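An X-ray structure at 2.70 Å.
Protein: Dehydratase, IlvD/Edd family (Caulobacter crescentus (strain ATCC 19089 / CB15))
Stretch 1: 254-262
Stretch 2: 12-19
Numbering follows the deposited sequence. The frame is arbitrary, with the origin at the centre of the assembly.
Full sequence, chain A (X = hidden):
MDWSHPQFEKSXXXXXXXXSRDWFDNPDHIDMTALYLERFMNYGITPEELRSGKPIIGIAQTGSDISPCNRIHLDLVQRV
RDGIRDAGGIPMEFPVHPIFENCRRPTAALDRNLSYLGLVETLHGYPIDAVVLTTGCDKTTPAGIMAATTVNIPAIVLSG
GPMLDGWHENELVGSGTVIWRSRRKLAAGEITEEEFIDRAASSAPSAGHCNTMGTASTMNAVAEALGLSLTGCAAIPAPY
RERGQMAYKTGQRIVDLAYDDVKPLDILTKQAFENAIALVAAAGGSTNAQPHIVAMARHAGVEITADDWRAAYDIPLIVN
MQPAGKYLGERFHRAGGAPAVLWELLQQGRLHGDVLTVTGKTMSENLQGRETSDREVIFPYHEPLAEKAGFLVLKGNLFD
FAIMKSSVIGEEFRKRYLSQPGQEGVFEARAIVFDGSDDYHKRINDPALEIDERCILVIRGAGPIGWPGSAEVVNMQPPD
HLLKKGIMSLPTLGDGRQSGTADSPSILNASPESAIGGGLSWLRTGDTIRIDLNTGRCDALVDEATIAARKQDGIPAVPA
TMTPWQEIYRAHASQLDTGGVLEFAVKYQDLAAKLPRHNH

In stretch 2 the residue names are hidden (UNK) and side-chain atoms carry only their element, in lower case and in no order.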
# COMPACT_ATOMS: atom_id res chain seq x y z
N ILE A 254 7.66 -19.45 -11.38
CA ILE A 254 6.63 -19.39 -12.42
C ILE A 254 7.23 -18.91 -13.72
O ILE A 254 6.71 -19.23 -14.80
CB ILE A 254 5.43 -18.53 -11.98
CG1 ILE A 254 4.24 -18.68 -12.94
CG2 ILE A 254 5.83 -17.05 -11.88
CD1 ILE A 254 3.95 -20.08 -13.42
N VAL A 255 8.32 -18.15 -13.68
CA VAL A 255 8.92 -17.76 -14.95
C VAL A 255 9.64 -18.95 -15.57
O VAL A 255 9.58 -19.16 -16.79
CB VAL A 255 9.84 -16.52 -14.79
CG1 VAL A 255 9.13 -15.41 -14.04
CG2 VAL A 255 11.11 -16.87 -14.11
N ASP A 256 10.30 -19.77 -14.74
CA ASP A 256 10.85 -21.04 -15.21
C ASP A 256 9.79 -21.87 -15.93
O ASP A 256 10.00 -22.32 -17.06
CB ASP A 256 11.42 -21.83 -14.02
CG ASP A 256 12.77 -21.32 -13.56
OD1 ASP A 256 13.50 -20.72 -14.38
OD2 ASP A 256 13.09 -21.56 -12.37
N LEU A 257 8.64 -22.07 -15.28
CA LEU A 257 7.55 -22.80 -15.91
C LEU A 257 7.10 -22.15 -17.21
O LEU A 257 6.57 -22.83 -18.09
CB LEU A 257 6.37 -22.92 -14.96
CG LEU A 257 6.47 -23.71 -13.66
CD1 LEU A 257 5.09 -23.74 -13.04
CD2 LEU A 257 6.96 -25.12 -13.92
N ALA A 258 7.27 -20.84 -17.33
CA ALA A 258 6.88 -20.18 -18.58
C ALA A 258 7.88 -20.49 -19.69
O ALA A 258 7.49 -20.69 -20.84
CB ALA A 258 6.75 -18.68 -18.38
N TYR A 259 9.17 -20.54 -19.35
CA TYR A 259 10.18 -20.80 -20.37
C TYR A 259 10.18 -22.26 -20.80
O TYR A 259 10.14 -22.57 -21.99
CB TYR A 259 11.55 -20.36 -19.87
CG TYR A 259 11.82 -18.88 -20.14
CD1 TYR A 259 11.60 -17.93 -19.16
CD2 TYR A 259 12.27 -18.44 -21.38
CE1 TYR A 259 11.83 -16.58 -19.39
CE2 TYR A 259 12.50 -17.09 -21.62
CZ TYR A 259 12.28 -16.17 -20.62
OH TYR A 259 12.51 -14.82 -20.83
N ASP A 260 10.18 -23.18 -19.82
CA ASP A 260 10.13 -24.61 -20.12
C ASP A 260 8.76 -25.06 -20.60
O ASP A 260 8.62 -26.22 -20.97
CB ASP A 260 10.53 -25.43 -18.90
CG ASP A 260 11.86 -25.00 -18.34
OD1 ASP A 260 12.60 -24.29 -19.07
OD2 ASP A 260 12.17 -25.34 -17.18
N ASP A 261 7.76 -24.19 -20.58
CA ASP A 261 6.46 -24.46 -21.19
C ASP A 261 5.71 -25.60 -20.49
O ASP A 261 5.03 -26.40 -21.13
CB ASP A 261 6.64 -24.76 -22.69
CG ASP A 261 5.42 -24.39 -23.51
OD1 ASP A 261 4.64 -23.52 -23.07
OD2 ASP A 261 5.25 -24.99 -24.59
N VAL A 262 5.81 -25.67 -19.16
CA VAL A 262 5.13 -26.70 -18.37
C VAL A 262 3.70 -26.22 -18.06
O VAL A 262 3.48 -25.46 -17.12
CB VAL A 262 5.88 -27.01 -17.08
CG1 VAL A 262 5.15 -28.08 -16.29
CG2 VAL A 262 7.31 -27.41 -17.37
N UNK A 12 19.55 -22.52 -18.68
CA UNK A 12 18.17 -22.59 -18.22
C UNK A 12 17.20 -21.94 -19.21
O UNK A 12 16.18 -22.55 -19.59
n UNK A 12 16.53 -21.81 -14.91
o UNK A 12 16.05 -23.30 -16.54
c UNK A 12 16.78 -22.41 -16.08
c UNK A 12 18.02 -21.93 -16.84
N UNK A 13 17.53 -20.72 -19.65
CA UNK A 13 16.59 -19.83 -20.32
C UNK A 13 16.91 -19.72 -21.82
O UNK A 13 17.81 -18.98 -22.23
n UNK A 13 15.44 -17.17 -17.10
n UNK A 13 13.48 -18.33 -16.72
c UNK A 13 14.67 -17.90 -16.30
c UNK A 13 15.18 -17.87 -19.50
n UNK A 13 15.08 -18.22 -15.08
c UNK A 13 16.58 -18.45 -19.66
c UNK A 13 15.08 -16.76 -18.46
N UNK A 14 16.14 -20.45 -22.63
CA UNK A 14 16.22 -20.35 -24.08
C UNK A 14 15.06 -19.51 -24.58
O UNK A 14 13.90 -19.83 -24.26
o UNK A 14 17.37 -22.47 -24.33
c UNK A 14 16.19 -21.74 -24.71
c UNK A 14 16.10 -21.64 -26.23
N UNK A 15 15.30 -18.45 -25.36
CA UNK A 15 14.22 -17.51 -25.69
C UNK A 15 13.03 -18.19 -26.35
O UNK A 15 13.13 -19.29 -26.89
c UNK A 15 16.34 -16.59 -26.31
c UNK A 15 16.60 -18.01 -25.88
c UNK A 15 14.89 -16.51 -26.63
N UNK A 16 11.89 -17.52 -26.29
CA UNK A 16 10.63 -18.04 -26.80
C UNK A 16 9.74 -16.87 -27.18
O UNK A 16 9.86 -15.77 -26.62
n UNK A 16 9.42 -23.64 -24.67
c UNK A 16 8.58 -19.47 -26.13
n UNK A 16 8.71 -21.43 -24.55
c UNK A 16 7.92 -20.28 -24.99
c UNK A 16 8.67 -22.64 -25.13
c UNK A 16 9.97 -18.96 -25.76
n UNK A 16 7.87 -22.83 -26.18
N UNK A 17 8.89 -17.07 -28.18
CA UNK A 17 7.92 -16.05 -28.55
C UNK A 17 6.65 -16.36 -27.76
O UNK A 17 5.87 -17.25 -28.12
c UNK A 17 7.66 -16.01 -30.05
c UNK A 17 6.32 -15.38 -30.43
c UNK A 17 6.41 -12.39 -32.33
n UNK A 17 6.97 -13.49 -31.86
n UNK A 17 5.17 -12.43 -32.81
c UNK A 17 6.30 -14.79 -31.83
n UNK A 17 7.08 -11.24 -32.33
N UNK A 18 6.46 -15.63 -26.66
CA UNK A 18 5.29 -15.81 -25.82
C UNK A 18 4.06 -15.19 -26.48
O UNK A 18 4.16 -14.29 -27.31
c UNK A 18 5.55 -15.20 -24.46
c UNK A 18 9.02 -15.66 -23.02
c UNK A 18 7.94 -15.12 -23.70
c UNK A 18 7.69 -17.53 -22.38
c UNK A 18 6.73 -15.79 -23.74
c UNK A 18 6.61 -16.99 -23.07
c UNK A 18 8.89 -16.87 -22.36
N UNK A 19 2.88 -15.68 -26.10
CA UNK A 19 1.66 -15.12 -26.68
C UNK A 19 1.53 -13.63 -26.41
O UNK A 19 0.86 -12.91 -27.16
c UNK A 19 0.61 -16.30 -24.74
n UNK A 19 -2.88 -17.03 -25.80
n UNK A 19 -3.87 -15.72 -24.17
c UNK A 19 0.43 -15.84 -26.15
c UNK A 19 -0.52 -17.19 -24.33
c UNK A 19 -2.82 -16.40 -24.63
n UNK A 19 -1.70 -16.45 -23.92

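Position 12 carries four side-chain atoms: a carbon, then a second carbon bearing one oxygen and one nitrogen. A terminal carbon so substituted is a carboxamide; its nitrogen lies near Asp256 OD1, and the two-carbon chain makes the residue Asn12. Asn12 ND2 is 3.3 Å from Asp256 OD1, a weak hydrogen bond.

Position 13 has three carbons, a nitrogen, and a carbon carrying two further nitrogens. This guanidinium chain crosses the Tyr259 ring and ends at the carboxylate of Asp256; the residue is Arg13. Its CG sits 3.3 Å from the centroid of the Tyr259 ring and only 2° off the normal, a CH-pi contact over the face. The guanidinium then forms a salt bridge, with Arg13 NH2 3.0 Å from Asp256 OD1, while a weak hydrogen bond from Arg13 NH1 reaches the same Asp256 OD1 at 3.3 Å.

At position 14 a single carbon holds one oxygen and one carbon. This branched side chain stays 6.1 Å or more from stretch 1, and the backbone carbonyl instead meets the edge of the Tyr259 ring. The residue is Thr14, with Thr14 O 3.6 Å from Tyr259 CD2.

Three carbons at position 15 close a ring onto the backbone nitrogen. The CA-to-CB bond points away from stretch 1, and the CA lies at the Tyr259 ring edge, 4.4 Å from Tyr259 CE2. This is Pro15.

Position 16 repeats the pattern of three carbons, a nitrogen, and a carbon with two nitrogens; the chain nitrogen and one terminal nitrogen face Tyr259 O. This is Arg16. Its NE and NH2 donate to Tyr259 O at 3.1 and 3.0 Å, respectively. The carboxylate of Asp261 adds a long salt bridge, OD2 to Arg16 NH1 at 3.7 Å, purely electrostatic because the oxygen lies well out of the guanidinium plane.

Position 17 has the same guanidinium chain but does not touch stretch 1: Arg17, hydrogen-bonded elsewhere in the structure.

Position 18 shows one carbon followed by a six-carbon ring without a heteroatom. The ring edge meets the face of Tyr259, with planes at 86°, and also approaches Ala258; the residue is Phe18. Phe18 CZ is 3.7 Å from Tyr259 CE2, and Phe18 CE1 4.3 Å from Ala258 CB.

Position 19, again three carbons, a nitrogen, and a carbon with two nitrogens, is out of reach of stretch 1: Arg19.

The contact centres on Tyr259, whose ring is held between Arg13 on one face and Phe18 on the opposite face. Around this sandwich, Asp256 anchors Arg13, and Arg16 binds the Tyr259 carbonyl.

Stretch 2 (12-19) NRTPRRFR
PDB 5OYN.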